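Local coordinates for protein xylanase Y (Bacillus halodurans, PDB 1WU4) that hydrolyses beta-anomers of xylooligosaccharides of three or more units, releasing xylose from the reducing end with inversion of anomeric configuration, at residues G174-N179 / L184-P189; N168-P173 / W178-K183; T164-G169 / R216-E221. The protein carries 1 engineered substitution. All blocks are in the same frame, centred on the assembly; numbering follows the deposited sequence.

Contact 1 (G174-N179 / L184-P189)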
loop_
_atom_site.group_PDB
_atom_site.type_symbol
_atom_site.label_atom_id
_atom_site.label_comp_id
_atom_site.label_asym_id
_atom_site.label_seq_id
_atom_site.Cartn_x
_atom_site.Cartn_y
_atom_site.Cartn_z
ATOM N N GLY A 174 21.456 -14.453 -3.721
ATOM C CA GLY A 174 20.188 -13.749 -3.663
ATOM C C GLY A 174 19.866 -12.950 -4.911
ATOM O O GLY A 174 20.657 -12.890 -5.851
ATOM N N HIS A 175 18.687 -12.340 -4.920
ATOM C CA HIS A 175 18.252 -11.534 -6.053
ATOM C C HIS A 175 17.593 -10.256 -5.553
ATOM O O HIS A 175 17.018 -10.228 -4.468
ATOM C CB HIS A 175 17.258 -12.315 -6.914
ATOM C CG HIS A 175 17.771 -13.644 -7.377
ATOM N ND1 HIS A 175 17.995 -14.696 -6.515
ATOM C CD2 HIS A 175 18.106 -14.090 -8.610
ATOM C CE1 HIS A 175 18.444 -15.733 -7.198
ATOM N NE2 HIS A 175 18.521 -15.392 -8.472
ATOM N N PRO A 176 17.669 -9.178 -6.346
ATOM C CA PRO A 176 17.066 -7.902 -5.952
ATOM C C PRO A 176 15.550 -7.918 -6.139
ATOM O O PRO A 176 15.011 -8.794 -6.820
ATOM C CB PRO A 176 17.747 -6.908 -6.884
ATOM C CG PRO A 176 17.880 -7.707 -8.150
ATOM C CD PRO A 176 18.364 -9.056 -7.642
ATOM N N MET A 177 14.865 -6.958 -5.525
ATOM C CA MET A 177 13.415 -6.869 -5.653
ATOM C C MET A 177 13.008 -5.943 -6.791
ATOM O O MET A 177 11.826 -5.817 -7.104
ATOM C CB MET A 177 12.783 -6.405 -4.345
ATOM C CG MET A 177 12.774 -7.480 -3.276
ATOM S SD MET A 177 11.838 -6.991 -1.829
ATOM C CE MET A 177 11.539 -8.579 -1.076
ATOM N N TRP A 178 14.000 -5.292 -7.391
ATOM C CA TRP A 178 13.786 -4.406 -8.532
ATOM C C TRP A 178 14.689 -4.902 -9.644
ATOM O O TRP A 178 15.832 -5.286 -9.392
ATOM C CB TRP A 178 14.184 -2.961 -8.201
ATOM C CG TRP A 178 13.073 -2.121 -7.663
ATOM C CD1 TRP A 178 12.350 -1.182 -8.342
ATOM C CD2 TRP A 178 12.540 -2.159 -6.337
ATOM N NE1 TRP A 178 11.397 -0.633 -7.518
ATOM C CE2 TRP A 178 11.490 -1.216 -6.281
ATOM C CE3 TRP A 178 12.845 -2.900 -5.189
ATOM C CZ2 TRP A 178 10.741 -0.994 -5.118
ATOM C CZ3 TRP A 178 12.102 -2.683 -4.035
ATOM C CH2 TRP A 178 11.062 -1.737 -4.009
ATOM N N ASN A 179 14.178 -4.913 -10.870
ATOM C CA ASN A 179 15.005 -5.318 -11.993
ATOM C C ASN A 179 15.899 -4.103 -12.228
ATOM O O ASN A 179 15.407 -2.988 -12.402
ATOM C CB ASN A 179 14.141 -5.610 -13.218
ATOM C CG ASN A 179 14.965 -5.925 -14.447
ATOM O OD1 ASN A 179 15.561 -5.032 -15.050
ATOM N ND2 ASN A 179 15.011 -7.201 -14.820
ATOM N N LEU A 184 11.961 -1.586 -12.514
ATOM C CA LEU A 184 10.617 -1.940 -12.064
ATOM C C LEU A 184 10.637 -2.928 -10.905
ATOM O O LEU A 184 11.421 -3.878 -10.905
ATOM C CB LEU A 184 9.820 -2.561 -13.215
ATOM C CG LEU A 184 9.612 -1.723 -14.477
ATOM C CD1 LEU A 184 8.889 -2.559 -15.509
ATOM C CD2 LEU A 184 8.811 -0.467 -14.156
ATOM N N ILE A 185 9.765 -2.707 -9.924
ATOM C CA ILE A 185 9.673 -3.616 -8.788
ATOM C C ILE A 185 9.126 -4.941 -9.327
ATOM O O ILE A 185 8.330 -4.957 -10.273
ATOM C CB ILE A 185 8.733 -3.046 -7.687
ATOM C CG1 ILE A 185 8.816 -3.911 -6.426
ATOM C CG2 ILE A 185 7.296 -2.962 -8.198
ATOM C CD1 ILE A 185 8.047 -3.334 -5.246
ATOM N N LYS A 186 9.567 -6.049 -8.738
ATOM C CA LYS A 186 9.139 -7.378 -9.172
ATOM C C LYS A 186 8.043 -7.934 -8.272
ATOM O O LYS A 186 7.848 -7.458 -7.154
ATOM C CB LYS A 186 10.309 -8.359 -9.118
ATOM C CG LYS A 186 11.576 -7.951 -9.839
ATOM C CD LYS A 186 12.656 -8.977 -9.504
ATOM C CE LYS A 186 13.990 -8.672 -10.141
ATOM N NZ LYS A 186 14.995 -9.677 -9.677
ATOM N N PHE A 187 7.334 -8.950 -8.763
ATOM C CA PHE A 187 6.296 -9.596 -7.966
ATOM C C PHE A 187 6.997 -10.275 -6.784
ATOM O O PHE A 187 6.550 -10.168 -5.642
ATOM C CB PHE A 187 5.537 -10.629 -8.796
ATOM C CG PHE A 187 4.706 -11.555 -7.968
ATOM C CD1 PHE A 187 3.745 -11.053 -7.098
ATOM C CD2 PHE A 187 4.930 -12.926 -8.008
ATOM C CE1 PHE A 187 3.021 -11.904 -6.271
ATOM C CE2 PHE A 187 4.212 -13.783 -7.187
ATOM C CZ PHE A 187 3.257 -13.270 -6.315
ATOM N N ILE A 188 8.078 -10.994 -7.082
ATOM C CA ILE A 188 8.916 -11.632 -6.065
ATOM C C ILE A 188 10.336 -11.604 -6.631
ATOM O O ILE A 188 10.524 -11.477 -7.840
ATOM C CB ILE A 188 8.480 -13.085 -5.700
ATOM C CG1 ILE A 188 8.389 -13.966 -6.942
ATOM C CG2 ILE A 188 7.159 -13.049 -4.946
ATOM C CD1 ILE A 188 8.001 -15.406 -6.621
ATOM N N PRO A 189 11.355 -11.711 -5.767
ATOM C CA PRO A 189 12.754 -11.675 -6.203
ATOM C C PRO A 189 13.213 -12.582 -7.341
ATOM O O PRO A 189 14.018 -12.161 -8.173
ATOM C CB PRO A 189 13.523 -11.954 -4.912
ATOM C CG PRO A 189 12.626 -11.389 -3.856
ATOM C CD PRO A 189 11.269 -11.873 -4.305
HETATM O O HOH W 1 9.709 0.444 -9.752
#
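Within the loop between helix 154-167 and strand 193-194, Trp178 and Ile185 form a single antiparallel backbone bridge, CA atoms 4.2 Å apart. They are a non-hydrogen-bonded pair: the bonds flank it on either side, Lys186 N to Met177 O at 2.8 Å and Asn179 N to Leu184 O at 2.9 Å. Ile185 crosses one face of the indole, its CG1 standing 3.8 Å from the six-membered ring centroid and 14° off the normal. With CG1 anti to the backbone N (chi1 -172°), CD1 runs on across the ring to meet Trp178 CZ2 at 3.6 Å. In this family 8 (alpha/alpha)6 barrel, Ile185 packs on Pro127 and Glu131 of helix 127-144, Trp178 on Cys165 of helix 154-167, and Tyr204 and Trp219 meet the indole edge-to-face. Replacing Trp178 with an alanine would probably open a gap over Ile185 and take from Tyr204 and Trp219 one edge-to-face partner. The extended Lys186 chain runs alongside the Met177 and Pro176 carbonyls. Its NZ donates to Pro176 O at 3.0 Å, from 37° above the carbonyl plane, and to Pro189 O at 3.1 Å. The Pro189 ring lies beside Met177, CG to CG at 4.0 Å.

Contact 2 (N168-P173 / W178-K183)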
loop_
_atom_site.group_PDB
_atom_site.type_symbol
_atom_site.label_atom_id
_atom_site.label_comp_id
_atom_site.label_asym_id
_atom_site.label_seq_id
_atom_site.Cartn_x
_atom_site.Cartn_y
_atom_site.Cartn_z
ATOM N N ASN A 168 20.939 -6.918 -3.802
ATOM C CA ASN A 168 21.016 -8.345 -3.496
ATOM C C ASN A 168 21.414 -9.147 -4.732
ATOM O O ASN A 168 20.894 -8.925 -5.826
ATOM C CB ASN A 168 19.675 -8.856 -2.967
ATOM C CG ASN A 168 19.829 -10.052 -2.046
ATOM O OD1 ASN A 168 18.895 -10.834 -1.864
ATOM N ND2 ASN A 168 21.005 -10.190 -1.446
ATOM N N GLY A 169 22.343 -10.081 -4.552
ATOM C CA GLY A 169 22.791 -10.899 -5.665
ATOM C C GLY A 169 24.198 -10.562 -6.117
ATOM O O GLY A 169 24.880 -11.387 -6.726
ATOM N N GLU A 170 24.636 -9.343 -5.822
ATOM C CA GLU A 170 25.973 -8.906 -6.202
ATOM C C GLU A 170 27.026 -9.624 -5.367
ATOM O O GLU A 170 28.130 -9.893 -5.840
ATOM C CB GLU A 170 26.098 -7.391 -6.023
ATOM C CG GLU A 170 25.190 -6.595 -6.946
ATOM C CD GLU A 170 25.227 -5.105 -6.670
ATOM O OE1 GLU A 170 24.567 -4.350 -7.413
ATOM O OE2 GLU A 170 25.908 -4.690 -5.709
ATOM N N GLY A 171 26.673 -9.939 -4.125
ATOM C CA GLY A 171 27.600 -10.625 -3.245
ATOM C C GLY A 171 27.022 -11.898 -2.654
ATOM O O GLY A 171 27.375 -12.286 -1.540
ATOM N N GLY A 172 26.134 -12.550 -3.400
ATOM C CA GLY A 172 25.523 -13.778 -2.921
ATOM C C GLY A 172 24.567 -14.392 -3.928
ATOM O O GLY A 172 24.404 -13.862 -5.028
ATOM N N PRO A 173 23.919 -15.517 -3.584
ATOM C CA PRO A 173 22.973 -16.189 -4.480
ATOM C C PRO A 173 21.602 -15.518 -4.502
ATOM O O PRO A 173 20.700 -15.956 -5.212
ATOM C CB PRO A 173 22.912 -17.598 -3.904
ATOM C CG PRO A 173 23.012 -17.339 -2.440
ATOM C CD PRO A 173 24.126 -16.309 -2.358
ATOM N N TRP A 178 14.000 -5.292 -7.391
ATOM C CA TRP A 178 13.786 -4.406 -8.532
ATOM C C TRP A 178 14.689 -4.902 -9.644
ATOM O O TRP A 178 15.832 -5.286 -9.392
ATOM C CB TRP A 178 14.184 -2.961 -8.201
ATOM C CG TRP A 178 13.073 -2.121 -7.663
ATOM C CD1 TRP A 178 12.350 -1.182 -8.342
ATOM C CD2 TRP A 178 12.540 -2.159 -6.337
ATOM N NE1 TRP A 178 11.397 -0.633 -7.518
ATOM C CE2 TRP A 178 11.490 -1.216 -6.281
ATOM C CE3 TRP A 178 12.845 -2.900 -5.189
ATOM C CZ2 TRP A 178 10.741 -0.994 -5.118
ATOM C CZ3 TRP A 178 12.102 -2.683 -4.035
ATOM C CH2 TRP A 178 11.062 -1.737 -4.009
ATOM N N ASN A 179 14.178 -4.913 -10.870
ATOM C CA ASN A 179 15.005 -5.318 -11.993
ATOM C C ASN A 179 15.899 -4.103 -12.228
ATOM O O ASN A 179 15.407 -2.988 -12.402
ATOM C CB ASN A 179 14.141 -5.610 -13.218
ATOM C CG ASN A 179 14.965 -5.925 -14.447
ATOM O OD1 ASN A 179 15.561 -5.032 -15.050
ATOM N ND2 ASN A 179 15.011 -7.201 -14.820
ATOM N N ARG A 180 17.209 -4.317 -12.210
ATOM C CA ARG A 180 18.165 -3.227 -12.376
ATOM C C ARG A 180 18.151 -2.545 -13.740
ATOM O O ARG A 180 18.513 -1.374 -13.853
ATOM C CB ARG A 180 19.577 -3.732 -12.068
ATOM C CG ARG A 180 19.747 -4.232 -10.641
ATOM C CD ARG A 180 19.625 -3.095 -9.638
ATOM N NE ARG A 180 20.765 -2.183 -9.702
ATOM C CZ ARG A 180 22.001 -2.507 -9.334
ATOM N NH1 ARG A 180 22.979 -1.616 -9.428
ATOM N NH2 ARG A 180 22.262 -3.720 -8.865
ATOM N N ASP A 181 17.727 -3.270 -14.770
ATOM C CA ASP A 181 17.694 -2.713 -16.114
ATOM C C ASP A 181 16.471 -1.848 -16.398
ATOM O O ASP A 181 16.603 -0.757 -16.953
ATOM C CB ASP A 181 17.786 -3.833 -17.152
ATOM C CG ASP A 181 19.078 -4.618 -17.044
ATOM O OD1 ASP A 181 20.154 -3.985 -17.014
ATOM O OD2 ASP A 181 19.019 -5.864 -16.992
ATOM N N ASN A 182 15.285 -2.322 -16.025
ATOM C CA ASN A 182 14.078 -1.541 -16.278
ATOM C C ASN A 182 13.585 -0.733 -15.079
ATOM O O ASN A 182 12.614 0.017 -15.189
ATOM C CB ASN A 182 12.945 -2.433 -16.814
ATOM C CG ASN A 182 12.561 -3.546 -15.857
ATOM O OD1 ASN A 182 12.565 -3.366 -14.642
ATOM N ND2 ASN A 182 12.198 -4.701 -16.410
ATOM N N LYS A 183 14.263 -0.882 -13.942
ATOM C CA LYS A 183 13.924 -0.156 -12.716
ATOM C C LYS A 183 12.519 -0.425 -12.184
ATOM O O LYS A 183 11.955 0.409 -11.475
ATOM C CB LYS A 183 14.087 1.358 -12.921
ATOM C CG LYS A 183 15.509 1.828 -13.211
ATOM C CD LYS A 183 15.952 1.476 -14.620
ATOM C CE LYS A 183 17.310 2.085 -14.935
ATOM N NZ LYS A 183 18.356 1.652 -13.972
HETATM O O HOH W 2 21.388 -6.872 -7.816
#
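Glu170 and Arg180 form a salt bridge at the surface of the loop between helix 154-167 and strand 193-194 of the (alpha/alpha)6 barrel, with NH2 donating to OE1 at 2.8 Å and an N-H...O angle of 156°. The link is single-pronged: OE1 lies at the guanidinium edge, close to its plane, while NH1 stays 3.7 Å from that same OE1. The carboxylate and guanidinium planes are turned 47° apart, which fits one bond better than a paired, coplanar bridge. Glu170 reaches across with an extended chain, whereas Arg180 folds at chi2 and chi3 (near -70° in each), so that its CD lies against Val166 and its guanidinium near the His167 ring. In the next shell, OE1 is also hydrogen-bonded to His167 ND1, so two groups grip the oxygen and limit how the carboxylate can turn. A water donates to Asn168 O at 2.9 Å and is a long, weak partner of Arg180 NH2. Behind the arginine, Asn179 forms an Asx motif, OD1 accepting from Asn182 N at 2.9 Å, and its ND2 bonds to Glu192 OE1. This turn carries the Arg180 backbone, whose O in turn accepts from Lys183 NZ at 3.0 Å.

Contact 3 (T164-G169 / R216-E221)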
loop_
_atom_site.group_PDB
_atom_site.type_symbol
_atom_site.label_atom_id
_atom_site.label_comp_id
_atom_site.label_asym_id
_atom_site.label_seq_id
_atom_site.Cartn_x
_atom_site.Cartn_y
_atom_site.Cartn_z
ATOM N N THR A 164 19.521 -3.835 0.236
ATOM C CA THR A 164 19.311 -5.225 -0.148
ATOM C C THR A 164 18.370 -5.314 -1.349
ATOM O O THR A 164 18.635 -6.039 -2.307
ATOM C CB THR A 164 18.712 -6.031 1.021
ATOM O OG1 THR A 164 19.557 -5.892 2.171
ATOM C CG2 THR A 164 18.597 -7.503 0.655
ATOM N N CYS A 165 17.271 -4.566 -1.292
ATOM C CA CYS A 165 16.286 -4.566 -2.370
ATOM C C CYS A 165 16.880 -4.243 -3.736
ATOM O O CYS A 165 16.424 -4.766 -4.749
ATOM C CB CYS A 165 15.168 -3.568 -2.065
ATOM S SG CYS A 165 14.120 -4.021 -0.665
ATOM N N VAL A 166 17.896 -3.387 -3.758
ATOM C CA VAL A 166 18.521 -2.990 -5.014
ATOM C C VAL A 166 19.765 -3.790 -5.393
ATOM O O VAL A 166 19.962 -4.122 -6.564
ATOM C CB VAL A 166 18.915 -1.488 -4.975
ATOM C CG1 VAL A 166 19.629 -1.094 -6.262
ATOM C CG2 VAL A 166 17.679 -0.632 -4.776
ATOM N N HIS A 167 20.584 -4.122 -4.399
ATOM C CA HIS A 167 21.850 -4.809 -4.643
ATOM C C HIS A 167 21.972 -6.301 -4.363
ATOM O O HIS A 167 23.012 -6.891 -4.661
ATOM C CB HIS A 167 22.949 -4.074 -3.876
ATOM C CG HIS A 167 23.152 -2.665 -4.333
ATOM N ND1 HIS A 167 23.961 -2.339 -5.399
ATOM C CD2 HIS A 167 22.612 -1.501 -3.900
ATOM C CE1 HIS A 167 23.912 -1.035 -5.604
ATOM N NE2 HIS A 167 23.099 -0.503 -4.710
ATOM N N ASN A 168 20.939 -6.918 -3.802
ATOM C CA ASN A 168 21.016 -8.345 -3.496
ATOM C C ASN A 168 21.414 -9.147 -4.732
ATOM O O ASN A 168 20.894 -8.925 -5.826
ATOM C CB ASN A 168 19.675 -8.856 -2.967
ATOM C CG ASN A 168 19.829 -10.052 -2.046
ATOM O OD1 ASN A 168 18.895 -10.834 -1.864
ATOM N ND2 ASN A 168 21.005 -10.190 -1.446
ATOM N N GLY A 169 22.343 -10.081 -4.552
ATOM C CA GLY A 169 22.791 -10.899 -5.665
ATOM C C GLY A 169 24.198 -10.562 -6.117
ATOM O O GLY A 169 24.880 -11.387 -6.726
ATOM N N ARG A 216 20.350 6.882 -4.849
ATOM C CA ARG A 216 19.362 7.937 -5.025
ATOM C C ARG A 216 18.968 8.207 -6.469
ATOM O O ARG A 216 17.810 8.526 -6.741
ATOM C CB ARG A 216 19.821 9.213 -4.317
ATOM C CG ARG A 216 19.787 9.021 -2.809
ATOM C CD ARG A 216 20.159 10.252 -2.017
ATOM N NE ARG A 216 20.174 9.927 -0.593
ATOM C CZ ARG A 216 20.495 10.776 0.377
ATOM N NH1 ARG A 216 20.833 12.026 0.093
ATOM N NH2 ARG A 216 20.486 10.362 1.636
ATOM N N VAL A 217 19.911 8.064 -7.396
ATOM C CA VAL A 217 19.591 8.264 -8.802
ATOM C C VAL A 217 18.694 7.105 -9.241
ATOM O O VAL A 217 17.696 7.309 -9.931
ATOM C CB VAL A 217 20.864 8.308 -9.671
ATOM C CG1 VAL A 217 20.490 8.289 -11.150
ATOM C CG2 VAL A 217 21.660 9.568 -9.350
ATOM N N PHE A 218 19.046 5.890 -8.823
ATOM C CA PHE A 218 18.250 4.710 -9.153
ATOM C C PHE A 218 16.796 4.891 -8.718
ATOM O O PHE A 218 15.873 4.628 -9.487
ATOM C CB PHE A 218 18.806 3.464 -8.459
ATOM C CG PHE A 218 17.884 2.278 -8.532
ATOM C CD1 PHE A 218 17.855 1.466 -9.661
ATOM C CD2 PHE A 218 17.003 2.009 -7.486
ATOM C CE1 PHE A 218 16.957 0.401 -9.746
ATOM C CE2 PHE A 218 16.104 0.953 -7.564
ATOM C CZ PHE A 218 16.080 0.148 -8.693
ATOM N N TRP A 219 16.586 5.328 -7.481
ATOM C CA TRP A 219 15.224 5.503 -6.989
ATOM C C TRP A 219 14.435 6.544 -7.774
ATOM O O TRP A 219 13.224 6.405 -7.948
ATOM C CB TRP A 219 15.238 5.814 -5.491
ATOM C CG TRP A 219 15.524 4.575 -4.676
ATOM C CD1 TRP A 219 16.602 4.347 -3.868
ATOM C CD2 TRP A 219 14.736 3.379 -4.642
ATOM N NE1 TRP A 219 16.533 3.078 -3.332
ATOM C CE2 TRP A 219 15.397 2.464 -3.793
ATOM C CE3 TRP A 219 13.532 2.990 -5.248
ATOM C CZ2 TRP A 219 14.895 1.182 -3.535
ATOM C CZ3 TRP A 219 13.033 1.716 -4.991
ATOM C CH2 TRP A 219 13.715 0.828 -4.142
ATOM N N LYS A 220 15.114 7.574 -8.261
ATOM C CA LYS A 220 14.443 8.585 -9.064
ATOM C C LYS A 220 14.006 7.923 -10.373
ATOM O O LYS A 220 12.900 8.156 -10.868
ATOM C CB LYS A 220 15.397 9.743 -9.356
ATOM C CG LYS A 220 14.797 10.810 -10.248
ATOM C CD LYS A 220 15.781 11.936 -10.492
ATOM C CE LYS A 220 15.214 12.950 -11.465
ATOM N NZ LYS A 220 16.171 14.060 -11.696
ATOM N N GLU A 221 14.875 7.081 -10.924
ATOM C CA GLU A 221 14.571 6.382 -12.166
ATOM C C GLU A 221 13.454 5.366 -11.961
ATOM O O GLU A 221 12.657 5.125 -12.868
ATOM C CB GLU A 221 15.826 5.689 -12.706
ATOM C CG GLU A 221 16.980 6.652 -12.931
ATOM C CD GLU A 221 18.245 5.967 -13.398
ATOM O OE1 GLU A 221 18.545 4.860 -12.908
ATOM O OE2 GLU A 221 18.949 6.549 -14.245
#
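Val166, on the last turn of helix 154-167, packs against Phe218 and Trp219 on the first turn of helix 216-233. The nearest CA atoms, those of Val166 and Phe218, are still 8.7 Å apart, so side chains alone span the space between the helices. The tight part is a valine fork set into an aromatic corner. CG1 sits 4.2 Å from the Phe218 ring centroid, only 9° off the normal, as a CH-pi contact over the face. CG2 goes to the seam between the rings, 3.6 Å from Phe218 CE2 and 3.5 Å from Trp219 CZ2. One torsion sets both branches: chi1 of 177° puts CG1 anti to the backbone N and leaves CG2 beside it. Phe218 CD2 in turn lies over the centre of one Trp219 face, so the corner is itself packed, and Phe207 meets the indole edge-to-face. Away from the valine the contact is looser. Cys165 CB comes no closer than 5.0 Å to Trp219 CZ2, and His167 NE2, 6.9 Å from Phe218 CB, bonds Asp215 OD1, just ahead of helix 216-233. Only 137 Å² is buried, all three touching residues are buried, and the meeting atoms are carbons. The chemistry therefore implies an interface held by shape and by exclusion of water, with no polar pair between these two segments to fix its direction.

How the contacts relate
Six short segments run in the order 164-169, 168-173, 174-179, 178-183, 184-189 and 216-221, so contact 1 is nested within the loop that contact 3 closes. The centres lie about 7 Å (1 to 2), 8 Å (2 to 3) and 10 Å (1 to 3) apart. Contacts 2 and 3 both start from the end of helix 154-167, while contacts 1 and 2 share Trp178 and Asn179. Cys165 O probably accepts from Met177 N at 2.8 Å, tying the loop back to that helix. Together they run from surface salt bridge to buried bridge on one flank of the barrel; the Ile185 side chain is about 11 Å from that of Asp263, the probable proton acceptor.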